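Local coordinates for protein probable UTP--glucose-1-phosphate uridylyltransferase YngB (Bacillus subtilis, PDB 7O2N) that catalyses the formation of UDP-glucose and diphosphate from UTP and glucose-1-phosphate, supporting glycolipid synthesis and wall teichoic acid glucosylation during anaerobic fermentative growth, at residues A[26-31]-A[36-41]; A[147-152]-A[208-213]; A[168-173]-A[250-255]; A[188-193]-A[227-232]. All coordinates share one frame; numbering follows the deposited sequence.

Contact 1 (A[26-31]-A[36-41]); sequences PKEMLP and PAIQYI
Glu28 and Leu30 lend their carbonyl oxygens to the start of a helix that carries Ala37 and Ile38. The setting is the Rossmann-like core of a GT-A nucleotidyltransferase, where the long loop after strand 6-11 turns back before entering helix 37-47; Pro26 and Lys27 probably end the family's G-x-G-T-R...P-K signature loop, which in relatives wraps the nucleotide. Glu28 O accepts Ile38 N at 2.8 Å, the donor lying in the carbonyl plane, and Leu30 O accepts Ala37 N at 3.0 Å. First-turn amides lack a carbonyl behind them in their own helix, so acceptors from the loop fit here. The tight part lies beside the first bond. Met29 runs alongside Pro36, its chain bent at chi2 and chi3, which brings CE to 3.9 Å from Pro36 CG and leaves SD 3.9 Å from Ile38 CG2. A flexible thioether can follow both a rigid proline ring and a branched isoleucine. Glu28 adds its CB, 3.8 Å from Ile38 CB, while its carboxylate leads away to a salt bridge with Lys61. The looser side is at Pro31, which starts its side chain away from 36-41. The second subunit packs on Leu30, Pro31 and Pro36, so the whole contact borders the dimer interface. Pro36, having no N-H to offer, turns its CA hydrogen to Leu30 O, with CA 3.4 Å from that oxygen.

Contact 2 (A[147-152]-A[208-213]); sequences DVYDVY and VLNSSI
Val208 opens the strand segment by pushing one methyl against the ring of Tyr149. Its CG1 stands anti to the backbone N (chi1 171°) and comes within 3.8 Å of Tyr149 CD1. The methyl lies 4.2 Å from the centroid of the Tyr149 ring and 30° off the ring normal, an off-centre CH-pi contact, nearest to CG and CD1. The two side chains cross at about a right angle, and a beta-branched valine suits the place because it is compact, stiff and favoured in strands. Leu209 follows and, as strand alternation requires, turns to the other side of the sheet, where it packs on Phe126 and Leu234. The contact therefore shows how helix 141-152 lies on one face of the central mixed sheet of this GT-A fold: strand 206-210 runs antiparallel to both 125-129 and 156-161, and the tyrosine spans from the helix to that strand. Asn210 comes next; its side chain starts across the direction to the helix and its end comes round to the tyrosine. Its amide plane is turned 57° from the Tyr149 ring, and it meets the ring at the hydroxyl end, with Asn210 CG 3.3 Å from Tyr149 OH. The amide is probably modelled the wrong way round, leaving this polar meeting undecided. Tyrosine suits the place because its ring packs on Val208, Pro125 and Val156 while its hydroxyl reaches the polar, partly exposed end of the strand. Beyond Asn210 the chain turns away from helix 141-152: Ser211 OG bonds to Glu124 O, and Ile213 N reaches back 2.8 Å to Asn210 O.

Contact 3 (A[168-173]-A[250-255]); sequences SKYGII and GNRYDI
Tyr170 reaches across from the head of strand 171-175 and meets the edge of the Arg252 guanidinium with its hydroxyl. The pair joins two sheets of the GT-A nucleotidyltransferase fold: the large mixed sheet, to which Tyr170 leads, and the small antiparallel one made by strands 133-136 and 251-254, which carries Arg252. The two side chains approach from opposite directions. Arg252 sends its chain out extended from CG to NE, with CG anti to the backbone N (chi1 163°), and this full length lets it cover the gap between the sheets. Tyr170 OH accepts a hydrogen bond from Arg252 NH2 at 2.8 Å, with an N-H...O angle of 135°, and a weak second one from Arg252 NH1 at 3.2 Å. One oxygen is thus shared by both terminal nitrogens. Ring and guanidinium planes stand 71° apart, which excludes flat stacking: NH2 sits at the ring edge. Tyrosine suits the position because its aromatic body can pack on Ala202 and Met204 while the hydroxyl still serves a charged partner. Lys169 CB lies 4.0 Å above one face of the ring, offset toward its rim. Met204 also touches Arg252, so it backs both members of the pair. The arginine's charge has further, looser company in Asp133, a long and weak ion pair through NE, and in Asp254, two residues along on the same side of its strand, where Arg252 NH2 makes a long salt bridge of 3.9 Å to Asp254 OD2.

Contact 4 (A[188-193]-A[227-232]); sequences LVEKPS and EIQLTD
Thr231 meets Glu190 and Leu188 with different branches, and each of the two strand side chains crosses it at about a right angle. The methyl CG2 packs 3.9 Å from Leu188 CD2, apolar against apolar in the buried part of the contact. The hydroxyl faces the carboxylate, giving a weak hydrogen bond from Thr231 OG1 to Glu190 OE2 at 3.2 Å. Threonine fits because a single residue offers an apolar branch to the leucine and a polar one to the glutamate. Glu190 has CG anti to its own N (chi1 -174°) and bends at chi2, which swings the carboxylate alongside the start of the helix. Here strand 182-190, antiparallel to both 171-175 and 244-247 in the mixed sheet of the GT-A fold, gives way to a loop beside the beginning of helix 230-240. The sequence at the turn matches the V-E-K-P motif of sugar nucleotidyltransferases, which in relatives lies near the sugar-phosphate, so a similar place is probable here. Gln229, just ahead of the helix, also bends at chi2. Its NE2 donates to Thr231 OG1 at 3.1 Å, fairly straight at 156°, with that oxygen close to the amide plane. The same amide lies only 21° from parallel with the Glu190 carboxylate, with Gln229 NE2 3.6 Å from Glu190 OE1. Being long and polar, glutamine is at ease on this exposed rim. Deeper in, the backbone oxygen of Leu188 is taken by Arg235, one helical turn beyond Thr231.

Overall arrangement
Contact 1 comes first along the chain, closing before the others open. It packs on strand 6-11 of the mixed sheet that the other three reach, comes within about 4 Å of contact 3 (nearest atoms) without touching, and lies about 25 to 27 Å, centre to centre, from contacts 4 and 2. Segments of contact 2 alternate with those of contacts 3 and 4, whereas contact 4 falls between the segments of contact 3. Contacts 3 and 4, centres about 14 Å apart, share neighbouring strands 171-175 and 182-190; contacts 2 and 4 meet through Leu209 and Leu230. Contacts 2, 3 and 4 tie helices 141-152 and 230-240 and the small sheet to the central one, while contact 1 borders the dimer interface.

Contact 1 (A[26-31]-A[36-41])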
loop_
_atom_site.group_PDB
_atom_site.type_symbol
_atom_site.label_atom_id
_atom_site.label_comp_id
_atom_site.label_asym_id
_atom_site.label_seq_id
_atom_site.Cartn_x
_atom_site.Cartn_y
_atom_site.Cartn_z
ATOM N N PRO A 26 3.154 4.613 7.904
ATOM C CA PRO A 26 2.118 5.644 7.961
ATOM C C PRO A 26 0.971 5.450 6.982
ATOM O O PRO A 26 1.160 4.996 5.855
ATOM C CB PRO A 26 2.848 6.910 7.515
ATOM C CG PRO A 26 4.315 6.555 7.669
ATOM C CD PRO A 26 4.404 5.090 7.313
ATOM N N LYS A 27 -0.213 5.847 7.440
ATOM C CA LYS A 27 -1.442 5.853 6.672
ATOM C C LYS A 27 -1.215 6.581 5.352
ATOM O O LYS A 27 -1.662 6.096 4.317
ATOM C CB LYS A 27 -2.517 6.493 7.560
ATOM C CG LYS A 27 -3.837 6.853 6.897
ATOM C CD LYS A 27 -4.169 8.340 6.944
ATOM C CE LYS A 27 -4.545 8.813 8.333
ATOM N NZ LYS A 27 -5.556 9.896 8.273
ATOM N N GLU A 28 -0.471 7.701 5.389
ATOM C CA GLU A 28 -0.425 8.601 4.250
ATOM C C GLU A 28 0.504 8.085 3.155
ATOM O O GLU A 28 0.506 8.626 2.040
ATOM C CB GLU A 28 -0.208 10.070 4.624
ATOM C CG GLU A 28 0.480 10.274 5.957
ATOM C CD GLU A 28 -0.341 10.180 7.243
ATOM O OE1 GLU A 28 -1.078 11.144 7.563
ATOM O OE2 GLU A 28 -0.226 9.155 7.937
ATOM N N MET A 29 1.252 7.018 3.464
ATOM C CA MET A 29 2.148 6.419 2.483
ATOM C C MET A 29 1.475 5.248 1.785
ATOM O O MET A 29 2.036 4.691 0.866
ATOM C CB MET A 29 3.452 5.924 3.118
ATOM C CG MET A 29 4.406 7.016 3.543
ATOM S SD MET A 29 4.788 8.174 2.196
ATOM C CE MET A 29 5.948 7.192 1.256
ATOM N N LEU A 30 0.285 4.851 2.228
ATOM C CA LEU A 30 -0.412 3.761 1.561
ATOM C C LEU A 30 -0.622 4.123 0.097
ATOM O O LEU A 30 -0.966 5.252 -0.281
ATOM C CB LEU A 30 -1.738 3.444 2.257
ATOM C CG LEU A 30 -1.605 2.834 3.652
ATOM C CD1 LEU A 30 -2.950 2.833 4.357
ATOM C CD2 LEU A 30 -1.082 1.410 3.553
ATOM N N PRO A 31 -0.352 3.153 -0.788
ATOM C CA PRO A 31 -0.380 3.423 -2.218
ATOM C C PRO A 31 -1.845 3.581 -2.614
ATOM O O PRO A 31 -2.694 2.858 -2.107
ATOM C CB PRO A 31 0.298 2.174 -2.803
ATOM C CG PRO A 31 -0.002 1.072 -1.800
ATOM C CD PRO A 31 0.011 1.770 -0.455
ATOM N N PRO A 36 1.803 7.035 -3.172
ATOM C CA PRO A 36 1.389 7.248 -1.788
ATOM C C PRO A 36 0.332 8.346 -1.756
ATOM O O PRO A 36 0.412 9.327 -2.489
ATOM C CB PRO A 36 2.693 7.706 -1.124
ATOM C CG PRO A 36 3.749 7.046 -1.971
ATOM C CD PRO A 36 3.237 7.257 -3.375
ATOM N N ALA A 37 -0.659 8.149 -0.883
ATOM C CA ALA A 37 -1.772 9.064 -0.804
ATOM C C ALA A 37 -1.217 10.478 -0.629
ATOM O O ALA A 37 -1.651 11.431 -1.272
ATOM C CB ALA A 37 -2.662 8.622 0.321
ATOM N N ILE A 38 -0.202 10.603 0.228
ATOM C CA ILE A 38 0.362 11.903 0.564
ATOM C C ILE A 38 0.802 12.624 -0.723
ATOM O O ILE A 38 0.735 13.847 -0.809
ATOM C CB ILE A 38 1.494 11.712 1.601
ATOM C CG1 ILE A 38 1.699 12.872 2.581
ATOM C CG2 ILE A 38 2.795 11.287 0.965
ATOM C CD1 ILE A 38 1.101 14.175 2.200
ATOM N N GLN A 39 1.206 11.862 -1.747
ATOM C CA GLN A 39 1.727 12.502 -2.942
ATOM C C GLN A 39 0.598 13.162 -3.718
ATOM O O GLN A 39 0.814 14.192 -4.354
ATOM C CB GLN A 39 2.438 11.535 -3.881
ATOM C CG GLN A 39 3.091 12.224 -5.076
ATOM C CD GLN A 39 3.809 11.203 -5.926
ATOM O OE1 GLN A 39 4.398 10.239 -5.438
ATOM N NE2 GLN A 39 3.704 11.354 -7.229
ATOM N N TYR A 40 -0.593 12.551 -3.676
ATOM C CA TYR A 40 -1.738 13.145 -4.352
ATOM C C TYR A 40 -1.982 14.538 -3.774
ATOM O O TYR A 40 -2.266 15.460 -4.520
ATOM C CB TYR A 40 -2.970 12.230 -4.327
ATOM C CG TYR A 40 -2.924 10.984 -5.187
ATOM C CD1 TYR A 40 -3.366 10.990 -6.501
ATOM C CD2 TYR A 40 -2.485 9.780 -4.667
ATOM C CE1 TYR A 40 -3.328 9.852 -7.289
ATOM C CE2 TYR A 40 -2.465 8.625 -5.425
ATOM C CZ TYR A 40 -2.881 8.661 -6.743
ATOM O OH TYR A 40 -2.840 7.511 -7.480
ATOM N N ILE A 41 -1.834 14.685 -2.451
ATOM C CA ILE A 41 -2.161 15.928 -1.774
ATOM C C ILE A 41 -1.157 17.006 -2.162
ATOM O O ILE A 41 -1.556 18.119 -2.507
ATOM C CB ILE A 41 -2.204 15.770 -0.252
ATOM C CG1 ILE A 41 -3.028 14.554 0.176
ATOM C CG2 ILE A 41 -2.728 17.058 0.347
ATOM C CD1 ILE A 41 -2.980 14.255 1.657
#

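Contact 2 (A[147-152]-A[208-213])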
loop_
_atom_site.group_PDB
_atom_site.type_symbol
_atom_site.label_atom_id
_atom_site.label_comp_id
_atom_site.label_asym_id
_atom_site.label_seq_id
_atom_site.Cartn_x
_atom_site.Cartn_y
_atom_site.Cartn_z
ATOM N N ASP A 147 -9.495 30.912 -5.757
ATOM C CA ASP A 147 -10.077 31.854 -6.695
ATOM C C ASP A 147 -11.214 32.608 -6.017
ATOM O O ASP A 147 -11.353 33.816 -6.217
ATOM C CB ASP A 147 -10.336 31.191 -8.048
ATOM C CG ASP A 147 -9.032 30.886 -8.751
ATOM O OD1 ASP A 147 -7.979 31.095 -8.127
ATOM O OD2 ASP A 147 -9.070 30.448 -9.908
ATOM N N VAL A 148 -11.981 31.905 -5.177
ATOM C CA VAL A 148 -12.976 32.589 -4.368
ATOM C C VAL A 148 -12.276 33.488 -3.346
ATOM O O VAL A 148 -12.787 34.574 -3.047
ATOM C CB VAL A 148 -14.074 31.667 -3.778
ATOM C CG1 VAL A 148 -13.782 30.188 -3.994
ATOM C CG2 VAL A 148 -14.441 31.962 -2.318
ATOM N N TYR A 149 -11.097 33.060 -2.852
ATOM C CA TYR A 149 -10.367 33.891 -1.900
ATOM C C TYR A 149 -9.928 35.216 -2.534
ATOM O O TYR A 149 -10.213 36.281 -1.973
ATOM C CB TYR A 149 -9.151 33.181 -1.295
ATOM C CG TYR A 149 -8.456 34.029 -0.262
ATOM C CD1 TYR A 149 -8.997 34.122 1.011
ATOM C CD2 TYR A 149 -7.319 34.778 -0.565
ATOM C CE1 TYR A 149 -8.425 34.931 1.977
ATOM C CE2 TYR A 149 -6.749 35.609 0.387
ATOM C CZ TYR A 149 -7.305 35.680 1.664
ATOM O OH TYR A 149 -6.796 36.450 2.668
ATOM N N ASP A 150 -9.218 35.123 -3.677
ATOM C CA ASP A 150 -8.780 36.269 -4.456
ATOM C C ASP A 150 -9.844 37.369 -4.454
ATOM O O ASP A 150 -9.509 38.549 -4.420
ATOM C CB ASP A 150 -8.421 35.892 -5.896
ATOM C CG ASP A 150 -7.029 35.305 -6.098
ATOM O OD1 ASP A 150 -6.790 34.724 -7.173
ATOM O OD2 ASP A 150 -6.200 35.407 -5.175
ATOM N N VAL A 151 -11.127 36.987 -4.470
ATOM C CA VAL A 151 -12.164 37.999 -4.552
ATOM C C VAL A 151 -12.661 38.360 -3.159
ATOM O O VAL A 151 -12.388 39.461 -2.716
ATOM C CB VAL A 151 -13.288 37.683 -5.557
ATOM C CG1 VAL A 151 -12.880 36.680 -6.643
ATOM C CG2 VAL A 151 -14.583 37.309 -4.865
ATOM N N TYR A 152 -13.326 37.446 -2.444
ATOM C CA TYR A 152 -13.954 37.807 -1.176
ATOM C C TYR A 152 -12.941 37.999 -0.046
ATOM O O TYR A 152 -13.227 38.713 0.914
ATOM C CB TYR A 152 -15.031 36.804 -0.757
ATOM C CG TYR A 152 -16.144 36.669 -1.756
ATOM C CD1 TYR A 152 -16.003 35.856 -2.870
ATOM C CD2 TYR A 152 -17.331 37.363 -1.595
ATOM C CE1 TYR A 152 -17.015 35.735 -3.807
ATOM C CE2 TYR A 152 -18.361 37.243 -2.514
ATOM C CZ TYR A 152 -18.197 36.426 -3.620
ATOM O OH TYR A 152 -19.187 36.294 -4.538
ATOM N N VAL A 208 -8.984 27.656 2.785
ATOM C CA VAL A 208 -8.055 28.765 2.754
ATOM C C VAL A 208 -8.366 29.654 3.957
ATOM O O VAL A 208 -9.526 29.894 4.268
ATOM C CB VAL A 208 -8.102 29.489 1.403
ATOM C CG1 VAL A 208 -7.308 30.783 1.423
ATOM C CG2 VAL A 208 -7.560 28.584 0.319
ATOM N N LEU A 209 -7.318 30.062 4.686
ATOM C CA LEU A 209 -7.481 30.772 5.945
ATOM C C LEU A 209 -6.617 32.031 5.998
ATOM O O LEU A 209 -5.674 32.206 5.219
ATOM C CB LEU A 209 -7.126 29.830 7.101
ATOM C CG LEU A 209 -8.028 28.616 7.266
ATOM C CD1 LEU A 209 -7.703 27.907 8.575
ATOM C CD2 LEU A 209 -9.493 29.027 7.228
ATOM N N ASN A 210 -6.969 32.903 6.950
ATOM C CA ASN A 210 -6.211 34.120 7.185
ATOM C C ASN A 210 -5.396 33.952 8.461
ATOM O O ASN A 210 -5.781 33.196 9.358
ATOM C CB ASN A 210 -7.118 35.354 7.217
ATOM C CG ASN A 210 -7.449 35.854 5.831
ATOM O OD1 ASN A 210 -8.611 36.093 5.515
ATOM N ND2 ASN A 210 -6.428 35.975 4.993
ATOM N N SER A 211 -4.260 34.661 8.500
ATOM C CA SER A 211 -3.413 34.767 9.676
ATOM C C SER A 211 -4.270 34.998 10.919
ATOM O O SER A 211 -4.039 34.368 11.953
ATOM C CB SER A 211 -2.455 35.886 9.484
ATOM O OG SER A 211 -2.252 36.129 8.097
ATOM N N SER A 212 -5.264 35.897 10.794
ATOM C CA SER A 212 -6.244 36.197 11.833
ATOM C C SER A 212 -6.623 34.931 12.588
ATOM O O SER A 212 -6.697 34.946 13.809
ATOM C CB SER A 212 -7.473 36.839 11.256
ATOM O OG SER A 212 -7.270 37.145 9.880
ATOM N N ILE A 213 -6.835 33.842 11.836
ATOM C CA ILE A 213 -7.387 32.604 12.360
ATOM C C ILE A 213 -6.543 32.082 13.523
ATOM O O ILE A 213 -7.006 31.247 14.303
ATOM C CB ILE A 213 -7.577 31.561 11.236
ATOM C CG1 ILE A 213 -8.750 30.622 11.517
ATOM C CG2 ILE A 213 -6.305 30.797 10.929
ATOM C CD1 ILE A 213 -10.098 31.316 11.464
#

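Contact 3 (A[168-173]-A[250-255])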
loop_
_atom_site.group_PDB
_atom_site.type_symbol
_atom_site.label_atom_id
_atom_site.label_comp_id
_atom_site.label_asym_id
_atom_site.label_seq_id
_atom_site.Cartn_x
_atom_site.Cartn_y
_atom_site.Cartn_z
ATOM N N SER A 168 -23.543 13.157 9.292
ATOM C CA SER A 168 -22.901 13.027 10.591
ATOM C C SER A 168 -21.442 12.605 10.429
ATOM O O SER A 168 -20.751 12.378 11.410
ATOM C CB SER A 168 -23.654 12.070 11.468
ATOM O OG SER A 168 -24.776 12.707 12.064
ATOM N N LYS A 169 -20.981 12.497 9.186
ATOM C CA LYS A 169 -19.620 12.096 8.885
ATOM C C LYS A 169 -18.791 13.348 8.617
ATOM O O LYS A 169 -17.578 13.267 8.481
ATOM C CB LYS A 169 -19.611 11.193 7.646
ATOM C CG LYS A 169 -18.512 10.138 7.589
ATOM C CD LYS A 169 -18.272 9.559 6.191
ATOM C CE LYS A 169 -19.523 9.144 5.433
ATOM N NZ LYS A 169 -20.391 8.244 6.230
ATOM N N TYR A 170 -19.448 14.505 8.530
ATOM C CA TYR A 170 -18.828 15.684 7.940
ATOM C C TYR A 170 -19.081 16.932 8.789
ATOM O O TYR A 170 -19.759 16.882 9.813
ATOM C CB TYR A 170 -19.417 15.918 6.547
ATOM C CG TYR A 170 -19.054 14.916 5.482
ATOM C CD1 TYR A 170 -17.758 14.836 5.002
ATOM C CD2 TYR A 170 -20.013 14.103 4.891
ATOM C CE1 TYR A 170 -17.413 13.958 3.985
ATOM C CE2 TYR A 170 -19.690 13.212 3.878
ATOM C CZ TYR A 170 -18.382 13.144 3.420
ATOM O OH TYR A 170 -18.035 12.288 2.422
ATOM N N GLY A 171 -18.492 18.052 8.346
ATOM C CA GLY A 171 -18.910 19.379 8.763
ATOM C C GLY A 171 -19.848 19.999 7.728
ATOM O O GLY A 171 -19.586 19.938 6.515
ATOM N N ILE A 172 -20.932 20.605 8.242
ATOM C CA ILE A 172 -22.048 21.047 7.423
ATOM C C ILE A 172 -22.201 22.559 7.525
ATOM O O ILE A 172 -22.322 23.099 8.631
ATOM C CB ILE A 172 -23.332 20.312 7.845
ATOM C CG1 ILE A 172 -23.152 18.790 7.812
ATOM C CG2 ILE A 172 -24.527 20.781 7.021
ATOM C CD1 ILE A 172 -22.728 18.223 6.468
ATOM N N ILE A 173 -22.149 23.193 6.338
ATOM C CA ILE A 173 -22.397 24.592 6.023
ATOM C C ILE A 173 -23.787 24.983 6.523
ATOM O O ILE A 173 -24.609 24.116 6.837
ATOM C CB ILE A 173 -22.397 24.689 4.486
ATOM C CG1 ILE A 173 -21.624 25.877 3.926
ATOM C CG2 ILE A 173 -23.827 24.653 3.974
ATOM C CD1 ILE A 173 -21.659 25.915 2.407
ATOM N N GLY A 250 -14.814 18.889 -9.301
ATOM C CA GLY A 250 -14.380 17.573 -9.777
ATOM C C GLY A 250 -15.066 16.341 -9.163
ATOM O O GLY A 250 -16.023 16.433 -8.388
ATOM N N ASN A 251 -14.511 15.168 -9.492
ATOM C CA ASN A 251 -14.987 13.882 -9.002
ATOM C C ASN A 251 -14.194 13.448 -7.786
ATOM O O ASN A 251 -12.963 13.431 -7.832
ATOM C CB ASN A 251 -14.832 12.772 -10.035
ATOM C CG ASN A 251 -16.004 12.752 -10.985
ATOM O OD1 ASN A 251 -17.158 12.780 -10.542
ATOM N ND2 ASN A 251 -15.713 12.763 -12.278
ATOM N N ARG A 252 -14.915 13.052 -6.729
ATOM C CA ARG A 252 -14.324 12.922 -5.407
ATOM C C ARG A 252 -14.302 11.473 -4.901
ATOM O O ARG A 252 -15.339 10.826 -4.768
ATOM C CB ARG A 252 -15.080 13.826 -4.437
ATOM C CG ARG A 252 -14.821 13.459 -2.990
ATOM C CD ARG A 252 -15.383 14.456 -2.018
ATOM N NE ARG A 252 -15.100 13.842 -0.729
ATOM C CZ ARG A 252 -15.973 13.096 -0.062
ATOM N NH1 ARG A 252 -17.193 12.928 -0.566
ATOM N NH2 ARG A 252 -15.623 12.562 1.102
ATOM N N TYR A 253 -13.107 10.982 -4.546
ATOM C CA TYR A 253 -12.943 9.624 -4.052
ATOM C C TYR A 253 -12.458 9.644 -2.611
ATOM O O TYR A 253 -11.279 9.910 -2.366
ATOM C CB TYR A 253 -11.953 8.867 -4.928
ATOM C CG TYR A 253 -12.341 8.933 -6.374
ATOM C CD1 TYR A 253 -13.478 8.290 -6.844
ATOM C CD2 TYR A 253 -11.602 9.693 -7.249
ATOM C CE1 TYR A 253 -13.865 8.382 -8.170
ATOM C CE2 TYR A 253 -11.964 9.780 -8.583
ATOM C CZ TYR A 253 -13.101 9.137 -9.042
ATOM O OH TYR A 253 -13.437 9.242 -10.361
ATOM N N ASP A 254 -13.391 9.370 -1.682
ATOM C CA ASP A 254 -13.069 9.304 -0.268
ATOM C C ASP A 254 -12.162 8.096 -0.044
ATOM O O ASP A 254 -12.381 7.034 -0.633
ATOM C CB ASP A 254 -14.332 9.350 0.593
ATOM C CG ASP A 254 -14.201 8.688 1.959
ATOM O OD1 ASP A 254 -13.879 7.464 2.014
ATOM O OD2 ASP A 254 -14.434 9.380 2.965
ATOM N N ILE A 255 -11.116 8.289 0.777
ATOM C CA ILE A 255 -10.169 7.230 1.101
ATOM C C ILE A 255 -10.025 7.064 2.618
ATOM O O ILE A 255 -8.938 6.737 3.100
ATOM C CB ILE A 255 -8.815 7.498 0.412
ATOM C CG1 ILE A 255 -8.200 8.838 0.831
ATOM C CG2 ILE A 255 -8.973 7.409 -1.089
ATOM C CD1 ILE A 255 -6.942 9.212 0.086
#

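Contact 4 (A[188-193]-A[227-232])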
loop_
_atom_site.group_PDB
_atom_site.type_symbol
_atom_site.label_atom_id
_atom_site.label_comp_id
_atom_site.label_asym_id
_atom_site.label_seq_id
_atom_site.Cartn_x
_atom_site.Cartn_y
_atom_site.Cartn_z
ATOM N N LEU A 188 -21.854 26.886 10.924
ATOM C CA LEU A 188 -21.201 25.616 10.674
ATOM C C LEU A 188 -21.441 24.717 11.870
ATOM O O LEU A 188 -21.258 25.166 12.995
ATOM C CB LEU A 188 -19.702 25.897 10.547
ATOM C CG LEU A 188 -19.064 25.293 9.304
ATOM C CD1 LEU A 188 -19.927 25.535 8.080
ATOM C CD2 LEU A 188 -17.670 25.850 9.083
ATOM N N VAL A 189 -21.832 23.461 11.624
ATOM C CA VAL A 189 -21.832 22.489 12.711
ATOM C C VAL A 189 -21.046 21.246 12.310
ATOM O O VAL A 189 -21.143 20.761 11.177
ATOM C CB VAL A 189 -23.224 22.138 13.284
ATOM C CG1 VAL A 189 -24.172 21.553 12.244
ATOM C CG2 VAL A 189 -23.115 21.187 14.474
ATOM N N GLU A 190 -20.280 20.758 13.293
ATOM C CA GLU A 190 -19.389 19.624 13.134
ATOM C C GLU A 190 -20.190 18.349 13.322
ATOM O O GLU A 190 -20.749 18.118 14.385
ATOM C CB GLU A 190 -18.238 19.705 14.140
ATOM C CG GLU A 190 -17.161 18.646 13.956
ATOM C CD GLU A 190 -16.413 18.521 12.632
ATOM O OE1 GLU A 190 -15.683 17.524 12.488
ATOM O OE2 GLU A 190 -16.572 19.377 11.739
ATOM N N LYS A 191 -20.213 17.545 12.264
ATOM C CA LYS A 191 -20.901 16.269 12.201
ATOM C C LYS A 191 -22.169 16.240 13.062
ATOM O O LYS A 191 -22.198 15.609 14.111
ATOM C CB LYS A 191 -19.917 15.095 12.265
ATOM C CG LYS A 191 -18.839 15.085 13.345
ATOM C CD LYS A 191 -18.255 13.678 13.568
ATOM C CE LYS A 191 -17.692 13.409 14.958
ATOM N NZ LYS A 191 -18.719 13.278 16.024
ATOM N N PRO A 192 -23.259 16.919 12.625
ATOM C CA PRO A 192 -24.551 16.893 13.318
ATOM C C PRO A 192 -25.407 15.681 12.962
ATOM O O PRO A 192 -25.174 15.049 11.931
ATOM C CB PRO A 192 -25.269 18.099 12.697
ATOM C CG PRO A 192 -24.748 18.142 11.286
ATOM C CD PRO A 192 -23.291 17.776 11.431
ATOM N N SER A 193 -26.415 15.402 13.810
ATOM C CA SER A 193 -27.423 14.379 13.568
ATOM C C SER A 193 -28.300 14.796 12.389
ATOM O O SER A 193 -28.576 15.980 12.229
ATOM C CB SER A 193 -28.255 14.139 14.799
ATOM O OG SER A 193 -27.437 13.816 15.913
ATOM N N GLU A 227 -8.421 20.291 23.397
ATOM C CA GLU A 227 -9.215 19.710 22.281
ATOM C C GLU A 227 -9.732 20.856 21.408
ATOM O O GLU A 227 -10.860 21.317 21.601
ATOM C CB GLU A 227 -10.313 18.800 22.848
ATOM N N ILE A 228 -8.892 21.310 20.463
ATOM C CA ILE A 228 -9.174 22.480 19.640
ATOM C C ILE A 228 -9.732 22.032 18.287
ATOM O O ILE A 228 -8.967 21.753 17.371
ATOM C CB ILE A 228 -7.916 23.370 19.466
ATOM C CG1 ILE A 228 -7.096 23.520 20.751
ATOM C CG2 ILE A 228 -8.277 24.726 18.885
ATOM C CD1 ILE A 228 -5.895 24.447 20.618
ATOM N N GLN A 229 -11.064 21.991 18.164
ATOM C CA GLN A 229 -11.738 21.728 16.902
ATOM C C GLN A 229 -11.577 22.935 15.966
ATOM O O GLN A 229 -11.724 24.075 16.395
ATOM C CB GLN A 229 -13.201 21.393 17.205
ATOM C CG GLN A 229 -14.007 20.960 15.995
ATOM C CD GLN A 229 -13.430 19.672 15.472
ATOM O OE1 GLN A 229 -13.091 18.780 16.250
ATOM N NE2 GLN A 229 -13.282 19.589 14.157
ATOM N N LEU A 230 -11.295 22.695 14.676
ATOM C CA LEU A 230 -10.995 23.783 13.748
ATOM C C LEU A 230 -12.286 24.473 13.312
ATOM O O LEU A 230 -12.283 25.613 12.842
ATOM C CB LEU A 230 -10.202 23.243 12.545
ATOM C CG LEU A 230 -10.152 24.112 11.280
ATOM C CD1 LEU A 230 -9.555 25.488 11.525
ATOM C CD2 LEU A 230 -9.380 23.421 10.171
ATOM N N THR A 231 -13.394 23.752 13.465
ATOM C CA THR A 231 -14.679 24.237 12.996
ATOM C C THR A 231 -15.137 25.382 13.894
ATOM O O THR A 231 -15.616 26.406 13.410
ATOM C CB THR A 231 -15.680 23.083 12.925
ATOM O OG1 THR A 231 -14.917 21.879 12.834
ATOM C CG2 THR A 231 -16.579 23.172 11.715
ATOM N N ASP A 232 -14.934 25.212 15.206
ATOM C CA ASP A 232 -15.350 26.188 16.203
ATOM C C ASP A 232 -14.696 27.547 15.948
ATOM O O ASP A 232 -15.249 28.586 16.311
ATOM C CB ASP A 232 -15.130 25.634 17.612
ATOM C CG ASP A 232 -15.812 24.288 17.832
ATOM O OD1 ASP A 232 -16.472 23.771 16.888
ATOM O OD2 ASP A 232 -15.655 23.739 18.936
#